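Long-range contacts in MHC class I-like protein MILL2 (Mus musculus, PDB 6A97), which binds heparan sulfate proteoglycans on the surface of fibroblasts, as a GPI-anchored member of the MHC class I family: residues A[41-46]-A[53-58]; A[97-102]-A[165-170]; A[111-116]-A[133-138]; A[119-124]-A[185-190]; A[231-236]-A[260-265]. All coordinates share one frame; numbering follows the deposited sequence.

In the fold
Four of the contacts build the MHC-like platform of the alpha-1 and alpha-2 regions, and contact 5 belongs to the immunoglobulin-like alpha-3 region. Contacts 1 and 3 are antiparallel strand pairs of the eight-stranded floor, one in each half, with centres about 16 Å apart. Contact 4 sets a helix over that floor and meets contact 1 through Y189, which packs on I46, F53 and L54. Contact 2 closes one end of the platform and touches contact 3, where M97 SD lies 3.7 Å from L133 CD2. Contacts 3 and 4 share strand 113-121. Contact 5 lies apart, its centre about 44 Å from that of contact 2, though its nearest atoms come within about 9 Å of contact 1.

Contact 1 of 5, residues A[41-46]-A[53-58]; sequences QLLVLI and FLKYNG
V44 and Y56 face each other as an antiparallel hydrogen-bonded pair, V44 N giving to Y56 O at 2.7 Å and Y56 N returning a bond to V44 O. G58 N binds L42 O beyond this pair, and I46 N binds L54 O on its other side. I46 O accepts two donors, F53 N at 2.7 Å and the longer L54 N at 3.3 Å, so F53 and L54 both face I46 in a classic beta bulge. The strands form a hairpin in the alpha-1 half of the MHC platform floor. Apolar contacts divide between its faces. L45 and K55 run alongside one another, L45 CD2 being 3.6 Å from K55 CG; the ammonium of K55 pairs with an acidic side chain of the chain of another protein. L43 CG stands anti to the backbone N (chi1 172°), on the way to CD1, 3.6 Å from N57 CB. V44, I46, L54 and Y56 project from the other face, where I46 CB is 4.0 Å from L54 CB and helices 75-96 and 171-193 pack.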
# COMPACT_ATOMS: atom_id res chain seq x y z
N GLN A 41 -11.06 33.77 19.91
CA GLN A 41 -10.96 33.70 18.46
C GLN A 41 -10.77 32.25 18.03
O GLN A 41 -10.07 31.49 18.70
CB GLN A 41 -9.81 34.57 17.96
CG GLN A 41 -9.93 36.04 18.35
CD GLN A 41 -8.66 36.83 18.07
OE1 GLN A 41 -8.71 38.03 17.84
NE2 GLN A 41 -7.52 36.15 18.10
N LEU A 42 -11.38 31.89 16.91
CA LEU A 42 -11.41 30.51 16.45
C LEU A 42 -10.76 30.34 15.09
O LEU A 42 -10.88 31.20 14.22
CB LEU A 42 -12.85 30.00 16.38
CG LEU A 42 -13.68 29.96 17.66
CD1 LEU A 42 -15.11 29.54 17.34
CD2 LEU A 42 -13.06 29.02 18.70
N LEU A 43 -10.07 29.21 14.90
CA LEU A 43 -9.64 28.79 13.58
C LEU A 43 -10.55 27.66 13.12
O LEU A 43 -10.66 26.63 13.80
CB LEU A 43 -8.18 28.34 13.56
CG LEU A 43 -7.70 27.69 12.25
CD1 LEU A 43 -7.78 28.67 11.05
CD2 LEU A 43 -6.28 27.16 12.40
N VAL A 44 -11.22 27.85 11.99
CA VAL A 44 -12.10 26.82 11.47
C VAL A 44 -11.60 26.36 10.12
O VAL A 44 -11.42 27.17 9.20
CB VAL A 44 -13.57 27.33 11.33
CG1 VAL A 44 -14.47 26.18 10.90
CG2 VAL A 44 -14.06 27.95 12.64
N LEU A 45 -11.36 25.06 10.00
CA LEU A 45 -10.91 24.46 8.76
C LEU A 45 -11.93 23.42 8.33
O LEU A 45 -12.32 22.56 9.12
CB LEU A 45 -9.53 23.81 8.93
CG LEU A 45 -8.39 24.74 9.35
CD1 LEU A 45 -7.13 23.94 9.63
CD2 LEU A 45 -8.14 25.78 8.27
N ILE A 46 -12.35 23.50 7.08
CA ILE A 46 -13.38 22.61 6.57
C ILE A 46 -12.82 21.67 5.51
O ILE A 46 -12.23 22.11 4.52
CB ILE A 46 -14.55 23.40 5.97
CG1 ILE A 46 -15.27 24.19 7.06
CG2 ILE A 46 -15.52 22.47 5.27
CD1 ILE A 46 -16.53 24.86 6.58
N PHE A 53 -11.02 22.58 2.16
CA PHE A 53 -11.92 23.25 1.24
C PHE A 53 -12.10 24.71 1.62
O PHE A 53 -12.02 25.61 0.77
CB PHE A 53 -13.26 22.51 1.21
CG PHE A 53 -14.31 23.17 0.36
CD1 PHE A 53 -14.02 23.54 -0.95
CD2 PHE A 53 -15.57 23.42 0.85
CE1 PHE A 53 -14.98 24.14 -1.74
CE2 PHE A 53 -16.54 24.03 0.07
CZ PHE A 53 -16.24 24.39 -1.23
N LEU A 54 -12.34 24.97 2.90
CA LEU A 54 -12.57 26.33 3.35
C LEU A 54 -11.84 26.58 4.65
O LEU A 54 -11.61 25.66 5.43
CB LEU A 54 -14.07 26.59 3.54
CG LEU A 54 -14.96 26.64 2.30
CD1 LEU A 54 -16.43 26.57 2.69
CD2 LEU A 54 -14.67 27.91 1.51
N LYS A 55 -11.49 27.84 4.88
CA LYS A 55 -10.88 28.24 6.12
C LYS A 55 -11.45 29.57 6.61
O LYS A 55 -11.63 30.49 5.81
CB LYS A 55 -9.36 28.39 5.98
CG LYS A 55 -8.77 29.16 7.17
CD LYS A 55 -7.30 29.41 7.06
CE LYS A 55 -6.99 30.61 6.20
NZ LYS A 55 -5.57 31.01 6.40
N TYR A 56 -11.72 29.65 7.90
CA TYR A 56 -11.94 30.94 8.55
C TYR A 56 -11.02 31.03 9.75
O TYR A 56 -11.05 30.16 10.62
CB TYR A 56 -13.39 31.13 8.98
CG TYR A 56 -13.58 32.37 9.85
CD1 TYR A 56 -14.13 32.27 11.12
CD2 TYR A 56 -13.18 33.63 9.40
CE1 TYR A 56 -14.30 33.40 11.92
CE2 TYR A 56 -13.34 34.76 10.19
CZ TYR A 56 -13.91 34.63 11.45
OH TYR A 56 -14.08 35.74 12.25
N ASN A 57 -10.22 32.09 9.80
CA ASN A 57 -9.33 32.30 10.92
C ASN A 57 -9.61 33.64 11.59
O ASN A 57 -9.28 34.69 11.04
CB ASN A 57 -7.87 32.23 10.46
CG ASN A 57 -6.89 32.26 11.62
OD1 ASN A 57 -7.29 32.37 12.79
ND2 ASN A 57 -5.60 32.13 11.31
N GLY A 58 -10.22 33.60 12.77
CA GLY A 58 -10.61 34.81 13.46
C GLY A 58 -9.48 35.46 14.24
O GLY A 58 -9.71 36.39 15.01

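Contact 2 of 5, residues A[97-102]-A[165-170]; sequences MAEVIN and KTHAPR
The chi1 of V100 (167°) puts CG1 anti to the backbone N, which leaves CG2 anti to the carbonyl carbon, 3.6 Å from H167 O and 3.9 Å from A168 CA. In H167, CG is anti to its own carbonyl carbon (chi1 -69°), and E99 CG approaches the edge of the imidazole in the ring plane, 3.8 Å from CD2. Carboxylate and imidazole planes are 20° apart, but E99 OE2 and H167 NE2 stay 5.4 Å from each other; F163 stacks on this ring and its O accepts from H167 ND1. At the other end M97 CG rests 3.9 Å from P169 CG, the two side chains crossing obliquely. This joins the start of helix 98-104 to the end of helix 158-167 at one end of the MHC platform. A water accepts from V100 N at 2.8 Å and is placed to donate to H167 O, also at 2.8 Å. The direct contacts are thus van der Waals, partly against a carbonyl oxygen, while the polar link between the backbones probably runs through water.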
# COMPACT_ATOMS: atom_id res chain seq x y z
N MET A 97 -20.77 26.06 21.72
CA MET A 97 -19.62 25.71 22.56
C MET A 97 -19.27 26.80 23.56
O MET A 97 -18.23 26.75 24.21
CB MET A 97 -18.41 25.40 21.68
CG MET A 97 -18.46 24.00 21.06
SD MET A 97 -16.97 23.55 20.16
CE MET A 97 -17.15 24.56 18.69
N ALA A 98 -20.16 27.78 23.69
CA ALA A 98 -19.92 28.96 24.53
C ALA A 98 -19.66 28.60 25.99
O ALA A 98 -18.76 29.15 26.62
CB ALA A 98 -21.11 29.92 24.43
N GLU A 99 -20.44 27.67 26.53
CA GLU A 99 -20.32 27.35 27.95
C GLU A 99 -19.05 26.54 28.23
O GLU A 99 -18.40 26.75 29.25
CB GLU A 99 -21.56 26.59 28.43
CG GLU A 99 -22.06 27.07 29.80
CD GLU A 99 -22.79 28.41 29.73
OE1 GLU A 99 -22.84 29.03 28.64
OE2 GLU A 99 -23.31 28.85 30.78
N VAL A 100 -18.69 25.64 27.32
CA VAL A 100 -17.43 24.91 27.46
C VAL A 100 -16.26 25.90 27.41
O VAL A 100 -15.34 25.83 28.22
CB VAL A 100 -17.25 23.84 26.36
CG1 VAL A 100 -15.82 23.33 26.34
CG2 VAL A 100 -18.22 22.68 26.60
N ILE A 101 -16.32 26.83 26.46
CA ILE A 101 -15.29 27.86 26.34
C ILE A 101 -15.19 28.72 27.61
O ILE A 101 -14.08 28.99 28.09
CB ILE A 101 -15.55 28.77 25.12
CG1 ILE A 101 -15.27 28.00 23.82
CG2 ILE A 101 -14.69 30.01 25.19
CD1 ILE A 101 -15.62 28.77 22.57
N ASN A 102 -16.33 29.14 28.14
CA ASN A 102 -16.34 29.95 29.36
C ASN A 102 -15.70 29.22 30.54
O ASN A 102 -14.91 29.80 31.29
CB ASN A 102 -17.76 30.37 29.71
CG ASN A 102 -18.26 31.51 28.85
OD1 ASN A 102 -17.49 32.41 28.50
ND2 ASN A 102 -19.54 31.49 28.50
N LYS A 165 -21.77 17.04 31.21
CA LYS A 165 -22.97 16.61 30.50
C LYS A 165 -23.99 17.75 30.40
O LYS A 165 -24.84 17.74 29.51
CB LYS A 165 -23.60 15.40 31.19
CG LYS A 165 -22.95 14.07 30.86
CD LYS A 165 -23.69 12.92 31.52
CE LYS A 165 -22.98 11.58 31.32
NZ LYS A 165 -23.07 11.07 29.92
N THR A 166 -23.91 18.73 31.30
CA THR A 166 -24.86 19.83 31.31
C THR A 166 -24.32 21.11 30.67
O THR A 166 -25.10 21.96 30.24
CB THR A 166 -25.32 20.18 32.75
OG1 THR A 166 -24.26 20.85 33.45
CG2 THR A 166 -25.72 18.92 33.51
N HIS A 167 -23.00 21.25 30.61
CA HIS A 167 -22.40 22.47 30.07
C HIS A 167 -21.91 22.29 28.63
O HIS A 167 -21.51 23.26 27.99
CB HIS A 167 -21.24 22.93 30.96
CG HIS A 167 -21.67 23.44 32.29
ND1 HIS A 167 -21.84 22.62 33.39
CD2 HIS A 167 -21.98 24.70 32.71
CE1 HIS A 167 -22.22 23.35 34.42
NE2 HIS A 167 -22.32 24.61 34.04
N ALA A 168 -21.95 21.06 28.14
CA ALA A 168 -21.60 20.78 26.76
C ALA A 168 -22.74 21.23 25.84
O ALA A 168 -23.87 21.38 26.31
CB ALA A 168 -21.30 19.29 26.59
N PRO A 169 -22.45 21.45 24.54
CA PRO A 169 -23.47 21.90 23.57
C PRO A 169 -24.81 21.16 23.69
O PRO A 169 -24.82 19.93 23.71
CB PRO A 169 -22.81 21.61 22.22
CG PRO A 169 -21.36 21.79 22.49
CD PRO A 169 -21.12 21.33 23.91
N ARG A 170 -25.90 21.91 23.77
CA ARG A 170 -27.23 21.33 23.96
C ARG A 170 -27.54 20.27 22.92
O ARG A 170 -27.32 20.47 21.72
CB ARG A 170 -28.31 22.42 23.94
CG ARG A 170 -28.28 23.33 25.16
CD ARG A 170 -29.66 23.89 25.49
NE ARG A 170 -30.11 24.91 24.54
CZ ARG A 170 -31.04 24.70 23.61
NH1 ARG A 170 -31.63 23.51 23.52
NH2 ARG A 170 -31.40 25.68 22.79
O HOH W 1 -20.65 24.47 25.62

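Contact 3 of 5, residues A[111-116]-A[133-138]; sequences HTLQAT and LGYDGQ
L113 and A115 stand opposite Y135 and L133 as antiparallel non-hydrogen-bonded pairs, and between them Q114 and G134 exchange two backbone bonds, the segment axes running at 158°. Past the paired strands, D136 N binds T112 O and the chain enters a type I' turn from Y135 to Q138. D136 CG, anti to the carbonyl carbon (chi1 -76°), turns the carboxylate to H111 and T112, and both its oxygens grip these residues just before strand 113-121. OD2 takes H111 ND1 at 2.8 Å through its syn lone pair, close to the imidazole plane, while OD1 receives T112 N at 3.0 Å nearly along its C-O axis. H111 NE2 bonds to E108 O, so the ring is held at both nitrogens. Over one face of this imidazole, toward its rim, lies Y135 OH, 3.1 Å from H111 CG; the ring planes are 15° apart and offset, with centroids 5.5 Å apart. One water links T112 O, Q114 OE1 and G137 N, and Q114 NE2 bonds to the backbone of the chain of another protein. A115 CB and L133 CD2 meet tightly at 3.5 Å. This hairpin belongs to the alpha-2 half of the MHC floor. Strand 113-121 continues the sheet to strand 23-31, and strand 127-135 to strand 138-144; M97, just before helix 98-104, covers A115 and L133.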
# COMPACT_ATOMS: atom_id res chain seq x y z
N HIS A 111 -3.86 26.72 27.68
CA HIS A 111 -4.47 25.44 27.33
C HIS A 111 -5.04 25.44 25.92
O HIS A 111 -5.26 26.51 25.34
CB HIS A 111 -5.55 25.07 28.34
CG HIS A 111 -5.06 25.00 29.75
ND1 HIS A 111 -4.54 23.85 30.30
CD2 HIS A 111 -4.98 25.95 30.72
CE1 HIS A 111 -4.18 24.08 31.55
NE2 HIS A 111 -4.43 25.35 31.83
N THR A 112 -5.29 24.25 25.39
CA THR A 112 -5.73 24.10 24.00
C THR A 112 -7.08 23.40 23.88
O THR A 112 -7.21 22.23 24.25
CB THR A 112 -4.69 23.30 23.18
OG1 THR A 112 -3.38 23.82 23.42
CG2 THR A 112 -5.01 23.39 21.69
N LEU A 113 -8.07 24.10 23.36
CA LEU A 113 -9.38 23.51 23.11
C LEU A 113 -9.59 23.26 21.62
O LEU A 113 -9.46 24.18 20.80
CB LEU A 113 -10.50 24.41 23.64
CG LEU A 113 -11.92 23.87 23.47
CD1 LEU A 113 -12.14 22.60 24.32
CD2 LEU A 113 -12.94 24.94 23.81
N GLN A 114 -9.92 22.01 21.28
CA GLN A 114 -10.13 21.62 19.89
C GLN A 114 -11.46 20.91 19.72
O GLN A 114 -11.98 20.32 20.67
CB GLN A 114 -9.01 20.69 19.40
CG GLN A 114 -7.62 21.31 19.39
CD GLN A 114 -6.53 20.25 19.26
OE1 GLN A 114 -5.95 19.82 20.26
NE2 GLN A 114 -6.25 19.83 18.03
N ALA A 115 -12.00 20.96 18.52
CA ALA A 115 -13.19 20.20 18.20
C ALA A 115 -13.08 19.63 16.80
O ALA A 115 -12.56 20.29 15.90
CB ALA A 115 -14.44 21.07 18.33
N THR A 116 -13.54 18.41 16.61
CA THR A 116 -13.73 17.92 15.26
C THR A 116 -15.16 17.42 15.15
O THR A 116 -15.68 16.77 16.07
CB THR A 116 -12.71 16.83 14.87
OG1 THR A 116 -12.87 16.52 13.48
CG2 THR A 116 -12.88 15.54 15.70
N LEU A 133 -14.67 16.71 21.24
CA LEU A 133 -13.87 17.81 21.76
C LEU A 133 -12.55 17.27 22.30
O LEU A 133 -12.49 16.15 22.83
CB LEU A 133 -14.61 18.57 22.85
CG LEU A 133 -15.97 19.19 22.51
CD1 LEU A 133 -16.59 19.80 23.74
CD2 LEU A 133 -15.80 20.24 21.43
N GLY A 134 -11.50 18.07 22.18
CA GLY A 134 -10.20 17.70 22.70
C GLY A 134 -9.67 18.83 23.56
O GLY A 134 -9.86 20.01 23.25
N TYR A 135 -9.01 18.46 24.65
CA TYR A 135 -8.46 19.45 25.57
C TYR A 135 -7.02 19.09 25.90
O TYR A 135 -6.74 17.97 26.32
CB TYR A 135 -9.30 19.53 26.86
CG TYR A 135 -8.92 20.69 27.75
CD1 TYR A 135 -9.13 22.00 27.34
CD2 TYR A 135 -8.35 20.48 29.00
CE1 TYR A 135 -8.79 23.07 28.14
CE2 TYR A 135 -8.01 21.54 29.81
CZ TYR A 135 -8.23 22.84 29.38
OH TYR A 135 -7.89 23.89 30.19
N ASP A 136 -6.12 20.05 25.67
CA ASP A 136 -4.69 19.84 25.85
C ASP A 136 -4.19 18.58 25.15
O ASP A 136 -3.38 17.83 25.69
CB ASP A 136 -4.34 19.80 27.34
CG ASP A 136 -4.35 21.18 27.98
OD1 ASP A 136 -4.19 22.17 27.23
OD2 ASP A 136 -4.52 21.27 29.21
N GLY A 137 -4.69 18.35 23.94
CA GLY A 137 -4.21 17.27 23.10
C GLY A 137 -4.73 15.89 23.45
O GLY A 137 -4.27 14.89 22.90
N GLN A 138 -5.70 15.82 24.36
CA GLN A 138 -6.29 14.54 24.75
C GLN A 138 -7.79 14.54 24.48
O GLN A 138 -8.43 15.60 24.50
CB GLN A 138 -6.02 14.25 26.23
CG GLN A 138 -4.55 14.20 26.60
CD GLN A 138 -3.80 13.09 25.89
OE1 GLN A 138 -4.33 11.99 25.70
NE2 GLN A 138 -2.57 13.36 25.49
O HOH W 2 -6.69 19.88 22.66
O HOH W 3 -2.15 22.60 25.61

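Contact 4 of 5, residues A[119-124]-A[185-190]; sequences CELLSN and HLQRYL
The alpha-2 helix of the MHC class I platform rests here on its beta floor, where L121 and C119 of strand 113-121 meet helix 171-193. The disulfide between C119 and C182 ties the two elements covalently, one turn of helix before L186, and is the conserved alpha-2 bridge of class I molecules. The segment axes approach to 10.1 Å and cross at -57°, a separation bridged by side chains. L186 and L121 share most of the packing. The chi1 of L186, 174°, places CG anti to the backbone N, and the CD2 methyl beyond reaches two floor residues at once: it lies 4.0 Å from L121 CB and 4.1 Å from C119 SG, beside the sulfur of the bridge. That sulfur sits between the backbone N and the carbonyl carbon of C119 (chi1 63°). L186 also touches V48, on strand 42-48 of the same floor. Farther along the helix, L190 turns toward the strand and packs on both L121 and H23. Q187, bent at chi2, brings its amide oxygen to the same leucine of the strand. L121 CD2 lies 4.3 Å from L190 CD1 and 4.2 Å from Q187 OE1.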
# COMPACT_ATOMS: atom_id res chain seq x y z
N CYS A 119 -20.24 15.16 9.28
CA CYS A 119 -21.16 14.11 8.89
C CYS A 119 -20.60 13.32 7.73
O CYS A 119 -19.74 13.81 6.98
CB CYS A 119 -22.52 14.70 8.51
SG CYS A 119 -22.46 15.81 7.07
N GLU A 120 -21.08 12.10 7.58
CA GLU A 120 -20.60 11.19 6.55
C GLU A 120 -21.78 10.67 5.73
O GLU A 120 -22.71 10.08 6.27
CB GLU A 120 -19.83 10.04 7.19
CG GLU A 120 -19.18 9.08 6.21
CD GLU A 120 -18.28 8.08 6.91
OE1 GLU A 120 -17.29 7.63 6.29
OE2 GLU A 120 -18.56 7.74 8.08
N LEU A 121 -21.74 10.92 4.43
CA LEU A 121 -22.76 10.42 3.53
C LEU A 121 -22.45 8.98 3.14
O LEU A 121 -21.41 8.71 2.55
CB LEU A 121 -22.87 11.31 2.28
CG LEU A 121 -23.88 10.90 1.22
CD1 LEU A 121 -25.31 11.08 1.73
CD2 LEU A 121 -23.66 11.70 -0.06
N LEU A 122 -23.34 8.06 3.48
CA LEU A 122 -23.15 6.66 3.13
C LEU A 122 -23.73 6.40 1.74
O LEU A 122 -24.65 7.10 1.30
CB LEU A 122 -23.80 5.75 4.16
CG LEU A 122 -23.30 5.88 5.60
CD1 LEU A 122 -23.97 4.84 6.49
CD2 LEU A 122 -21.79 5.74 5.66
N SER A 123 -23.18 5.40 1.05
CA SER A 123 -23.59 5.09 -0.32
C SER A 123 -25.06 4.68 -0.41
O SER A 123 -25.64 4.65 -1.50
CB SER A 123 -22.71 3.99 -0.90
OG SER A 123 -22.87 2.78 -0.19
N ASN A 124 -25.66 4.35 0.73
CA ASN A 124 -27.08 4.03 0.78
C ASN A 124 -27.94 5.25 1.11
O ASN A 124 -29.11 5.12 1.47
CB ASN A 124 -27.34 2.91 1.79
CG ASN A 124 -27.22 3.38 3.23
OD1 ASN A 124 -26.52 4.34 3.53
ND2 ASN A 124 -27.92 2.69 4.13
N HIS A 185 -25.11 21.14 3.89
CA HIS A 185 -23.87 21.79 3.50
C HIS A 185 -23.02 20.88 2.61
O HIS A 185 -22.56 21.29 1.54
CB HIS A 185 -23.06 22.21 4.73
CG HIS A 185 -23.65 23.37 5.47
ND1 HIS A 185 -24.61 24.19 4.92
CD2 HIS A 185 -23.40 23.85 6.71
CE1 HIS A 185 -24.94 25.12 5.80
NE2 HIS A 185 -24.22 24.94 6.89
N LEU A 186 -22.83 19.64 3.06
CA LEU A 186 -22.04 18.66 2.31
C LEU A 186 -22.59 18.48 0.90
O LEU A 186 -21.82 18.42 -0.06
CB LEU A 186 -22.02 17.31 3.04
CG LEU A 186 -21.35 16.15 2.30
CD1 LEU A 186 -19.95 16.51 1.82
CD2 LEU A 186 -21.31 14.90 3.19
N GLN A 187 -23.91 18.40 0.79
CA GLN A 187 -24.55 18.24 -0.50
C GLN A 187 -24.27 19.44 -1.41
O GLN A 187 -23.98 19.28 -2.59
CB GLN A 187 -26.06 18.05 -0.33
CG GLN A 187 -26.70 17.27 -1.47
CD GLN A 187 -26.00 15.95 -1.72
OE1 GLN A 187 -26.00 15.06 -0.86
NE2 GLN A 187 -25.41 15.80 -2.89
N ARG A 188 -24.36 20.63 -0.83
CA ARG A 188 -24.11 21.85 -1.59
C ARG A 188 -22.64 21.91 -2.01
O ARG A 188 -22.33 22.29 -3.13
CB ARG A 188 -24.50 23.07 -0.76
CG ARG A 188 -24.72 24.34 -1.58
CD ARG A 188 -25.14 25.51 -0.70
NE ARG A 188 -24.15 25.81 0.33
CZ ARG A 188 -24.31 25.56 1.62
NH1 ARG A 188 -25.43 25.00 2.06
NH2 ARG A 188 -23.35 25.87 2.49
N TYR A 189 -21.74 21.52 -1.10
CA TYR A 189 -20.31 21.48 -1.41
C TYR A 189 -19.98 20.50 -2.53
O TYR A 189 -19.19 20.80 -3.42
CB TYR A 189 -19.48 21.11 -0.18
CG TYR A 189 -19.46 22.13 0.94
CD1 TYR A 189 -19.89 23.44 0.73
CD2 TYR A 189 -19.00 21.79 2.20
CE1 TYR A 189 -19.86 24.37 1.76
CE2 TYR A 189 -18.97 22.70 3.23
CZ TYR A 189 -19.40 24.00 3.01
OH TYR A 189 -19.36 24.90 4.05
N LEU A 190 -20.57 19.31 -2.46
CA LEU A 190 -20.30 18.25 -3.43
C LEU A 190 -20.69 18.66 -4.85
O LEU A 190 -20.04 18.28 -5.82
CB LEU A 190 -21.01 16.96 -3.04
CG LEU A 190 -20.37 16.18 -1.89
CD1 LEU A 190 -21.24 14.99 -1.48
CD2 LEU A 190 -18.97 15.72 -2.29

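Contact 5 of 5, residues A[231-236]-A[260-265]; sequences ATLVWL and YQARVS
L233 and V264 have the nearest CA atoms, 6.9 Å apart, in two strands whose segment axes run in nearly the same direction, 22° apart and 7.7 Å from each other at the nearest point. The strands belong to different sheets of the alpha-3 immunoglobulin C1-set domain, so this is face-to-face packing across the beta sandwich. L233, W235, A262 and V264 point inward between the sheets. L233 and V264 interdigitate from the two sheets, with L233 CB 3.6 Å from V264 CG2. The far end of L233 reaches back to A262, CD1 lying 3.9 Å from A262 CB. W235 flanks V264 on its other branch, its CD1 being 3.8 Å from V264 CG1. Its indole also packs on C221, whose disulfide partner C278 touches L233, which places the contact beside the intersheet bridge of the immunoglobulin fold. CG of W235 stands anti to the carbonyl carbon, and the indole it carries turns its N-H edge to V264. One polar bond joins the two segments across the apolar interior: W235 NE1 donates to V264 O at 3.1 Å, the N-H...O angle 165°. The acceptor lies in the indole plane, whereas the donor stands above the carbonyl plane of V264, 63° out of it.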
# COMPACT_ATOMS: atom_id res chain seq x y z
N ALA A 231 -2.78 5.21 -0.95
CA ALA A 231 -1.81 4.54 -1.82
C ALA A 231 -1.06 3.47 -1.04
O ALA A 231 -0.96 3.53 0.19
CB ALA A 231 -0.84 5.54 -2.42
N THR A 232 -0.54 2.48 -1.75
CA THR A 232 0.35 1.50 -1.14
C THR A 232 1.60 1.35 -1.97
O THR A 232 1.55 1.32 -3.21
CB THR A 232 -0.33 0.12 -0.98
OG1 THR A 232 -0.65 -0.41 -2.27
CG2 THR A 232 -1.59 0.22 -0.14
N LEU A 233 2.74 1.28 -1.29
CA LEU A 233 4.02 1.00 -1.92
C LEU A 233 4.58 -0.28 -1.34
O LEU A 233 4.52 -0.49 -0.12
CB LEU A 233 5.01 2.14 -1.72
CG LEU A 233 4.83 3.41 -2.55
CD1 LEU A 233 5.79 4.48 -2.07
CD2 LEU A 233 5.05 3.12 -4.04
N VAL A 234 5.10 -1.15 -2.19
CA VAL A 234 5.72 -2.38 -1.72
C VAL A 234 7.03 -2.62 -2.46
O VAL A 234 7.10 -2.46 -3.68
CB VAL A 234 4.77 -3.60 -1.90
CG1 VAL A 234 4.25 -3.69 -3.32
CG2 VAL A 234 5.48 -4.89 -1.51
N TRP A 235 8.07 -2.96 -1.72
CA TRP A 235 9.31 -3.42 -2.32
C TRP A 235 9.22 -4.92 -2.50
O TRP A 235 8.86 -5.65 -1.57
CB TRP A 235 10.52 -3.04 -1.45
CG TRP A 235 11.08 -1.69 -1.76
CD1 TRP A 235 10.99 -0.57 -1.00
CD2 TRP A 235 11.81 -1.32 -2.94
NE1 TRP A 235 11.62 0.48 -1.61
CE2 TRP A 235 12.14 0.04 -2.81
CE3 TRP A 235 12.22 -2.01 -4.09
CZ2 TRP A 235 12.85 0.73 -3.78
CZ3 TRP A 235 12.93 -1.32 -5.05
CH2 TRP A 235 13.24 0.04 -4.89
N LEU A 236 9.56 -5.39 -3.70
CA LEU A 236 9.46 -6.80 -4.03
C LEU A 236 10.83 -7.39 -4.35
O LEU A 236 11.60 -6.80 -5.10
CB LEU A 236 8.52 -7.00 -5.23
CG LEU A 236 7.06 -6.57 -5.05
CD1 LEU A 236 6.36 -6.50 -6.40
CD2 LEU A 236 6.33 -7.51 -4.13
N TYR A 260 -0.55 14.45 -3.75
CA TYR A 260 0.15 13.79 -2.66
C TYR A 260 1.26 12.87 -3.14
O TYR A 260 1.29 12.48 -4.30
CB TYR A 260 -0.86 13.04 -1.80
CG TYR A 260 -1.88 14.00 -1.25
CD1 TYR A 260 -1.63 14.71 -0.09
CD2 TYR A 260 -3.07 14.25 -1.93
CE1 TYR A 260 -2.54 15.62 0.40
CE2 TYR A 260 -3.99 15.16 -1.45
CZ TYR A 260 -3.72 15.84 -0.28
OH TYR A 260 -4.62 16.75 0.22
N GLN A 261 2.18 12.56 -2.25
CA GLN A 261 3.27 11.68 -2.60
C GLN A 261 3.60 10.75 -1.44
O GLN A 261 3.11 10.94 -0.32
CB GLN A 261 4.50 12.48 -3.02
CG GLN A 261 5.12 13.34 -1.94
CD GLN A 261 6.35 14.06 -2.45
OE1 GLN A 261 7.48 13.60 -2.26
NE2 GLN A 261 6.14 15.19 -3.11
N ALA A 262 4.41 9.74 -1.72
CA ALA A 262 4.76 8.73 -0.73
C ALA A 262 6.18 8.22 -0.95
O ALA A 262 6.78 8.45 -2.00
CB ALA A 262 3.76 7.58 -0.77
N ARG A 263 6.72 7.52 0.04
CA ARG A 263 8.12 7.12 0.00
C ARG A 263 8.35 5.87 0.85
O ARG A 263 7.82 5.75 1.95
CB ARG A 263 9.00 8.28 0.49
CG ARG A 263 10.40 7.90 0.91
CD ARG A 263 11.17 9.12 1.38
NE ARG A 263 10.51 9.78 2.51
CZ ARG A 263 10.78 11.01 2.92
NH1 ARG A 263 11.69 11.75 2.30
NH2 ARG A 263 10.13 11.52 3.96
N VAL A 264 9.13 4.93 0.31
CA VAL A 264 9.57 3.75 1.06
C VAL A 264 11.00 3.42 0.67
O VAL A 264 11.32 3.37 -0.52
CB VAL A 264 8.68 2.50 0.81
CG1 VAL A 264 9.14 1.35 1.68
CG2 VAL A 264 7.23 2.80 1.10
N SER A 265 11.85 3.21 1.66
CA SER A 265 13.24 2.86 1.41
C SER A 265 13.60 1.51 2.01
O SER A 265 12.99 1.07 2.99
CB SER A 265 14.18 3.93 1.95
OG SER A 265 14.06 5.13 1.20